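Local coordinates for protein putative sodium:solute symporter (PDB 5NV9) that couples the sodium gradient to uptake of the sialic acid N-acetylneuraminic acid across the inner membrane, allowing Proteus mirabilis to use this host-derived sugar for energy, at residues Q82-A87 with V238-F243; F243-I248 with Y461-S466. All coordinates share one frame; numbering follows the deposited sequence.

Contact 1 (Q82-A87 with V238-F243). With SLB (N-acetyl-beta-neuraminic acid), chain D.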
loop_
_atom_site.group_PDB
_atom_site.type_symbol
_atom_site.label_atom_id
_atom_site.label_comp_id
_atom_site.label_asym_id
_atom_site.label_seq_id
_atom_site.Cartn_x
_atom_site.Cartn_y
_atom_site.Cartn_z
ATOM N N GLN A 82 11.351 -4.112 -5.029
ATOM C CA GLN A 82 10.917 -5.198 -4.151
ATOM C C GLN A 82 12.010 -5.708 -3.232
ATOM O O GLN A 82 11.788 -5.979 -2.031
ATOM C CB GLN A 82 10.405 -6.399 -4.998
ATOM C CG GLN A 82 9.411 -5.993 -6.054
ATOM C CD GLN A 82 8.076 -5.587 -5.453
ATOM O OE1 GLN A 82 7.720 -6.006 -4.356
ATOM N NE2 GLN A 82 7.291 -4.881 -6.217
ATOM N N TYR A 83 13.194 -5.863 -3.801
ATOM C CA TYR A 83 14.330 -6.358 -3.043
ATOM C C TYR A 83 14.879 -5.321 -2.064
ATOM O O TYR A 83 15.382 -5.678 -1.002
ATOM C CB TYR A 83 15.378 -6.996 -4.000
ATOM C CG TYR A 83 14.722 -8.202 -4.658
ATOM C CD1 TYR A 83 14.524 -9.373 -3.961
ATOM C CD2 TYR A 83 14.182 -8.126 -5.933
ATOM C CE1 TYR A 83 13.840 -10.449 -4.517
ATOM C CE2 TYR A 83 13.500 -9.202 -6.498
ATOM C CZ TYR A 83 13.327 -10.354 -5.777
ATOM O OH TYR A 83 12.696 -11.434 -6.345
ATOM N N LEU A 84 14.718 -4.045 -2.367
ATOM C CA LEU A 84 15.106 -3.003 -1.398
ATOM C C LEU A 84 14.136 -2.990 -0.218
ATOM O O LEU A 84 14.485 -2.560 0.819
ATOM C CB LEU A 84 15.113 -1.616 -2.024
ATOM C CG LEU A 84 16.205 -1.437 -3.078
ATOM C CD1 LEU A 84 16.086 -0.087 -3.811
ATOM C CD2 LEU A 84 17.576 -1.610 -2.460
ATOM N N ALA A 85 12.919 -3.456 -0.426
ATOM C CA ALA A 85 11.845 -3.462 0.584
ATOM C C ALA A 85 12.127 -4.586 1.550
ATOM O O ALA A 85 11.749 -4.508 2.721
ATOM C CB ALA A 85 10.492 -3.659 -0.063
ATOM N N ILE A 86 12.772 -5.640 1.060
ATOM C CA ILE A 86 13.199 -6.716 1.938
ATOM C C ILE A 86 14.482 -6.302 2.659
ATOM O O ILE A 86 14.590 -6.490 3.859
ATOM C CB ILE A 86 13.431 -8.005 1.156
ATOM C CG1 ILE A 86 12.139 -8.433 0.484
ATOM C CG2 ILE A 86 14.037 -9.107 2.035
ATOM C CD1 ILE A 86 12.350 -9.588 -0.472
ATOM N N ALA A 87 15.448 -5.747 1.926
ATOM C CA ALA A 87 16.714 -5.347 2.521
ATOM C C ALA A 87 16.623 -4.388 3.700
ATOM O O ALA A 87 17.464 -4.415 4.573
ATOM C CB ALA A 87 17.601 -4.728 1.460
ATOM N N VAL A 238 18.030 6.153 -10.207
ATOM C CA VAL A 238 16.865 6.969 -9.723
ATOM C C VAL A 238 15.788 6.158 -8.983
ATOM O O VAL A 238 15.365 6.482 -7.864
ATOM C CB VAL A 238 16.265 7.761 -10.895
ATOM C CG1 VAL A 238 15.047 8.560 -10.440
ATOM C CG2 VAL A 238 17.352 8.675 -11.461
ATOM N N LEU A 239 15.360 5.056 -9.597
ATOM C CA LEU A 239 14.401 4.189 -8.957
ATOM C C LEU A 239 14.974 3.446 -7.713
ATOM O O LEU A 239 14.235 3.194 -6.783
ATOM C CB LEU A 239 13.745 3.234 -9.963
ATOM C CG LEU A 239 14.638 2.189 -10.579
ATOM C CD1 LEU A 239 14.771 1.043 -9.603
ATOM C CD2 LEU A 239 14.091 1.661 -11.909
HETATM N N MSE A 240 16.271 3.156 -7.662
HETATM C CA MSE A 240 16.879 2.605 -6.461
HETATM C C MSE A 240 16.823 3.573 -5.291
HETATM O O MSE A 240 16.369 3.194 -4.221
HETATM C CB MSE A 240 18.320 2.171 -6.678
HETATM C CG MSE A 240 18.296 0.829 -7.383
HETATM SE SE MSE A 240 20.124 0.254 -7.880
HETATM C CE MSE A 240 20.373 -0.729 -6.179
ATOM N N ILE A 241 17.257 4.825 -5.472
ATOM C CA ILE A 241 17.143 5.803 -4.398
ATOM C C ILE A 241 15.678 6.111 -4.098
ATOM O O ILE A 241 15.278 6.129 -2.927
ATOM C CB ILE A 241 17.858 7.134 -4.687
ATOM C CG1 ILE A 241 19.243 6.895 -5.241
ATOM C CG2 ILE A 241 18.032 7.917 -3.383
ATOM C CD1 ILE A 241 19.702 8.065 -6.084
ATOM N N GLY A 242 14.873 6.269 -5.153
ATOM C CA GLY A 242 13.435 6.505 -4.997
ATOM C C GLY A 242 12.713 5.380 -4.243
ATOM O O GLY A 242 11.969 5.636 -3.270
ATOM N N PHE A 243 12.920 4.120 -4.654
ATOM C CA PHE A 243 12.277 3.009 -3.937
ATOM C C PHE A 243 12.811 2.784 -2.514
ATOM O O PHE A 243 12.013 2.408 -1.612
ATOM C CB PHE A 243 12.303 1.691 -4.715
ATOM C CG PHE A 243 11.216 1.590 -5.750
ATOM C CD1 PHE A 243 9.919 1.886 -5.434
ATOM C CD2 PHE A 243 11.508 1.280 -7.053
ATOM C CE1 PHE A 243 8.890 1.823 -6.391
ATOM C CE2 PHE A 243 10.501 1.215 -8.010
ATOM C CZ PHE A 243 9.183 1.487 -7.685
HETATM C C1 SLB D . 0.722 -1.097 -4.444
HETATM C C2 SLB D . 2.120 -0.808 -3.971
HETATM C C3 SLB D . 2.748 0.216 -4.887
HETATM C C4 SLB D . 4.255 0.417 -4.608
HETATM C C5 SLB D . 4.893 -0.959 -4.803
HETATM C C6 SLB D . 4.234 -1.982 -3.855
HETATM C C7 SLB D . 4.778 -3.412 -3.974
HETATM C C8 SLB D . 4.074 -4.356 -3.035
HETATM C C9 SLB D . 4.726 -5.738 -3.033
HETATM C C10 SLB D . 7.249 -1.238 -5.480
HETATM C C11 SLB D . 8.631 -1.453 -4.919
HETATM N N5 SLB D . 6.340 -0.910 -4.550
HETATM O O1A SLB D . 0.546 -2.083 -5.238
HETATM O O1B SLB D . -0.222 -0.304 -4.066
HETATM O O2 SLB D . 2.122 -0.321 -2.598
HETATM O O4 SLB D . 4.848 1.375 -5.551
HETATM O O6 SLB D . 2.833 -2.054 -4.107
HETATM O O7 SLB D . 4.574 -3.926 -5.294
HETATM O O8 SLB D . 4.076 -3.822 -1.716
HETATM O O9 SLB D . 6.077 -5.707 -2.507
HETATM O O10 SLB D . 6.975 -1.408 -6.680
#

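Contact 2 (F243-I248 with Y461-S466). With SLB (N-acetyl-beta-neuraminic acid), chain D.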
loop_
_atom_site.group_PDB
_atom_site.type_symbol
_atom_site.label_atom_id
_atom_site.label_comp_id
_atom_site.label_asym_id
_atom_site.label_seq_id
_atom_site.Cartn_x
_atom_site.Cartn_y
_atom_site.Cartn_z
ATOM N N PHE A 243 12.920 4.120 -4.654
ATOM C CA PHE A 243 12.277 3.009 -3.937
ATOM C C PHE A 243 12.811 2.784 -2.514
ATOM O O PHE A 243 12.013 2.408 -1.612
ATOM C CB PHE A 243 12.303 1.691 -4.715
ATOM C CG PHE A 243 11.216 1.590 -5.750
ATOM C CD1 PHE A 243 9.919 1.886 -5.434
ATOM C CD2 PHE A 243 11.508 1.280 -7.053
ATOM C CE1 PHE A 243 8.890 1.823 -6.391
ATOM C CE2 PHE A 243 10.501 1.215 -8.010
ATOM C CZ PHE A 243 9.183 1.487 -7.685
ATOM N N LEU A 244 14.116 3.014 -2.296
ATOM C CA LEU A 244 14.635 2.962 -0.953
ATOM C C LEU A 244 13.814 3.876 -0.041
ATOM O O LEU A 244 13.322 3.444 0.985
ATOM C CB LEU A 244 16.087 3.327 -0.915
ATOM C CG LEU A 244 16.728 3.361 0.469
ATOM C CD1 LEU A 244 16.641 1.988 1.064
ATOM C CD2 LEU A 244 18.168 3.794 0.260
ATOM N N PHE A 245 13.642 5.131 -0.430
ATOM C CA PHE A 245 12.912 6.043 0.414
ATOM C C PHE A 245 11.417 5.733 0.487
ATOM O O PHE A 245 10.822 5.932 1.543
ATOM C CB PHE A 245 13.239 7.513 0.070
ATOM C CG PHE A 245 14.580 7.924 0.594
ATOM C CD1 PHE A 245 15.720 7.473 -0.013
ATOM C CD2 PHE A 245 14.692 8.692 1.751
ATOM C CE1 PHE A 245 16.983 7.769 0.494
ATOM C CE2 PHE A 245 15.926 9.010 2.259
ATOM C CZ PHE A 245 17.087 8.562 1.622
ATOM N N ALA A 246 10.814 5.231 -0.594
ATOM C CA ALA A 246 9.400 4.908 -0.560
ATOM C C ALA A 246 9.158 3.738 0.372
ATOM O O ALA A 246 8.099 3.680 1.030
ATOM C CB ALA A 246 8.857 4.586 -1.955
ATOM N N ASN A 247 10.129 2.821 0.392
ATOM C CA ASN A 247 10.052 1.615 1.197
ATOM C C ASN A 247 10.277 1.977 2.661
ATOM O O ASN A 247 9.570 1.458 3.524
ATOM C CB ASN A 247 11.069 0.513 0.751
ATOM C CG ASN A 247 10.695 -0.132 -0.596
ATOM O OD1 ASN A 247 9.530 -0.192 -0.947
ATOM N ND2 ASN A 247 11.684 -0.542 -1.366
ATOM N N ILE A 248 11.218 2.895 2.957
ATOM C CA ILE A 248 11.375 3.333 4.322
ATOM C C ILE A 248 10.052 3.988 4.760
ATOM O O ILE A 248 9.559 3.772 5.883
ATOM C CB ILE A 248 12.568 4.268 4.509
ATOM C CG1 ILE A 248 13.862 3.478 4.255
ATOM C CG2 ILE A 248 12.650 4.765 5.926
ATOM C CD1 ILE A 248 15.000 4.378 3.769
ATOM N N TYR A 461 10.986 13.106 -5.096
ATOM C CA TYR A 461 10.151 13.816 -4.159
ATOM C C TYR A 461 10.307 13.271 -2.740
ATOM O O TYR A 461 10.430 14.064 -1.805
ATOM C CB TYR A 461 8.673 13.813 -4.536
ATOM C CG TYR A 461 8.305 14.362 -5.909
ATOM C CD1 TYR A 461 9.144 15.180 -6.617
ATOM C CD2 TYR A 461 7.086 14.068 -6.464
ATOM C CE1 TYR A 461 8.794 15.674 -7.860
ATOM C CE2 TYR A 461 6.744 14.525 -7.724
ATOM C CZ TYR A 461 7.607 15.332 -8.391
ATOM O OH TYR A 461 7.298 15.793 -9.603
ATOM N N GLY A 462 10.339 11.946 -2.598
ATOM C CA GLY A 462 10.443 11.300 -1.280
ATOM C C GLY A 462 11.791 11.523 -0.617
ATOM O O GLY A 462 11.852 11.816 0.574
ATOM N N VAL A 463 12.863 11.400 -1.400
ATOM C CA VAL A 463 14.242 11.527 -0.936
ATOM C C VAL A 463 14.476 12.976 -0.417
ATOM O O VAL A 463 15.022 13.207 0.662
ATOM C CB VAL A 463 15.253 11.266 -2.111
ATOM C CG1 VAL A 463 16.672 11.157 -1.561
ATOM C CG2 VAL A 463 14.908 9.996 -2.882
ATOM N N ILE A 464 13.996 13.944 -1.205
ATOM C CA ILE A 464 14.138 15.377 -0.925
ATOM C C ILE A 464 13.387 15.677 0.359
ATOM O O ILE A 464 13.910 16.334 1.243
ATOM C CB ILE A 464 13.606 16.246 -2.110
ATOM C CG1 ILE A 464 14.704 16.340 -3.213
ATOM C CG2 ILE A 464 13.203 17.648 -1.661
ATOM C CD1 ILE A 464 14.244 16.789 -4.577
ATOM N N GLY A 465 12.144 15.228 0.416
ATOM C CA GLY A 465 11.318 15.436 1.577
ATOM C C GLY A 465 11.957 14.849 2.826
ATOM O O GLY A 465 12.084 15.527 3.840
ATOM N N SER A 466 12.374 13.595 2.736
ATOM C CA SER A 466 13.000 12.918 3.864
ATOM C C SER A 466 14.287 13.581 4.292
ATOM O O SER A 466 14.449 13.908 5.462
ATOM C CB SER A 466 13.267 11.439 3.542
ATOM O OG SER A 466 12.043 10.721 3.646
HETATM C C1 SLB D . 0.722 -1.097 -4.444
HETATM C C2 SLB D . 2.120 -0.808 -3.971
HETATM C C3 SLB D . 2.748 0.216 -4.887
HETATM C C4 SLB D . 4.255 0.417 -4.608
HETATM C C5 SLB D . 4.893 -0.959 -4.803
HETATM C C6 SLB D . 4.234 -1.982 -3.855
HETATM C C7 SLB D . 4.778 -3.412 -3.974
HETATM C C8 SLB D . 4.074 -4.356 -3.035
HETATM C C9 SLB D . 4.726 -5.738 -3.033
HETATM C C10 SLB D . 7.249 -1.238 -5.480
HETATM C C11 SLB D . 8.631 -1.453 -4.919
HETATM N N5 SLB D . 6.340 -0.910 -4.550
HETATM O O1A SLB D . 0.546 -2.083 -5.238
HETATM O O1B SLB D . -0.222 -0.304 -4.066
HETATM O O2 SLB D . 2.122 -0.321 -2.598
HETATM O O4 SLB D . 4.848 1.375 -5.551
HETATM O O6 SLB D . 2.833 -2.054 -4.107
HETATM O O7 SLB D . 4.574 -3.926 -5.294
HETATM O O8 SLB D . 4.076 -3.822 -1.716
HETATM O O9 SLB D . 6.077 -5.707 -2.507
HETATM O O10 SLB D . 6.975 -1.408 -6.680
HETATM O O HOH W 1 10.214 9.073 1.683
#

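Contact 1 (Q82-A87 with V238-F243)
Phe243, whose CB lies 4.3 Å from Leu84 CD1, carries the acetyl methyl C11 of N-acetyl-beta-neuraminic acid over one face of its ring, 3.5 Å above the plane and shifted toward the rim. The acetyl carbon C10 follows, 3.6 Å from Phe243 CE1. Outside the two segments, Phe78 and Phe459 make edge-to-face pairs with the same ring. A second flat group, the Gln82 amide, comes from helix 80-87 and turns its OE1 and NE2 to the glycerol tail of the sugar. NE2 of Gln82 donates to O7 of the ligand over 3.0 Å, nearly straight at 171°, while O9 of the ligand donates to Gln82 OE1 in a bond so short that its exact length is doubtful. The Gln82 chain, bent at chi2 (-71°), brings the amide round to the sugar. Between residues 82-87 and 238-243 no hydrogen bond forms. Leu84 spans the gap with one branch: CD1 lies 3.3 Å from the backbone O of Met240, a selenomethionine here, and 4.3 Å from Met240 CB. The two segments bury 148 Å² between them, mostly through Leu84. Thr63 and Arg135 are among the ligand's other hydrogen-bonding partners; here, Gln82 offers the tail a donor and an acceptor, a pairing that would hold the amide in one rotation, while Phe243 gives the acetyl group an apolar surface.

Contact 2 (F243-I248 with Y461-S466)
Phe245 of helix 236-253 packs against Gly462, Val463 and Ser466 of helix 459-475, a crossing of two transmembrane helices in this LeuT-fold transporter. Over these segments the axes approach to 8.5 Å and cross at 64°, with Phe245 and Val463 at the nearest backbone point, their CA atoms 5.8 Å apart. From the start of its side chain, Phe245 CB faces the Gly462 backbone, 4.3 Å from Gly462 C; with only hydrogen on its CA, Gly462 presents bare main chain here. CG is placed anti to the carbonyl carbon by a chi1 of -76°, and near it Val463 CA lies over the ring face. One side of the ring, CD1, then touches Val463 CG2 at 3.9 Å, and CE1 and CZ have Val463 CG1 over the same face. Val463 CG1 makes a CH-pi contact there, 4.0 Å from the centroid of the Phe245 ring and 13° off the ring normal. The two side chains cross at about a right angle, both valine branches bearing on the phenyl group. The other side of the ring meets the serine: Phe245 CD2 lies 3.6 Å from Ser466 CB, with CE2 a little farther off, and Ser466 OG sits at the ring edge, in its plane. This polar atom is satisfied away from the ring, since Ser466 OG is hydrogen-bonded to Gly416 O of helix 415-427, against which the serine also packs at Thr419. Direct hydrogen bonds between the two segments are absent, so the join is mainly apolar, supplemented by one bridging water. That water donates to the backbone O of Phe245 over 3.2 Å and is hydrogen-bonded to Ser466 OG at 3.1 Å.

In the fold
Helix 236-253 runs through both contacts, whose centres are 10 Å apart, and the residue ranges of both include Phe243, which does its touching in contact 1. Along the chain they come in series: contact 1 joins residues 82-87 to 238-243, then contact 2 joins 243-248 to 461-466. The shared helix thus lies between helix 80-87 and helix 459-475. Asn247 adds to the first side, packing on Leu84 and Ala85 and hydrogen-bonding through ND2 to Gly81 O, while Ile241 reaches across to Val463 on the second. Helix 80-87 and helix 236-253 both contribute to the sialic acid pocket of the outward-open state, with Gln82 and Phe243, and helix 459-475 packs behind the latter helix through Phe245.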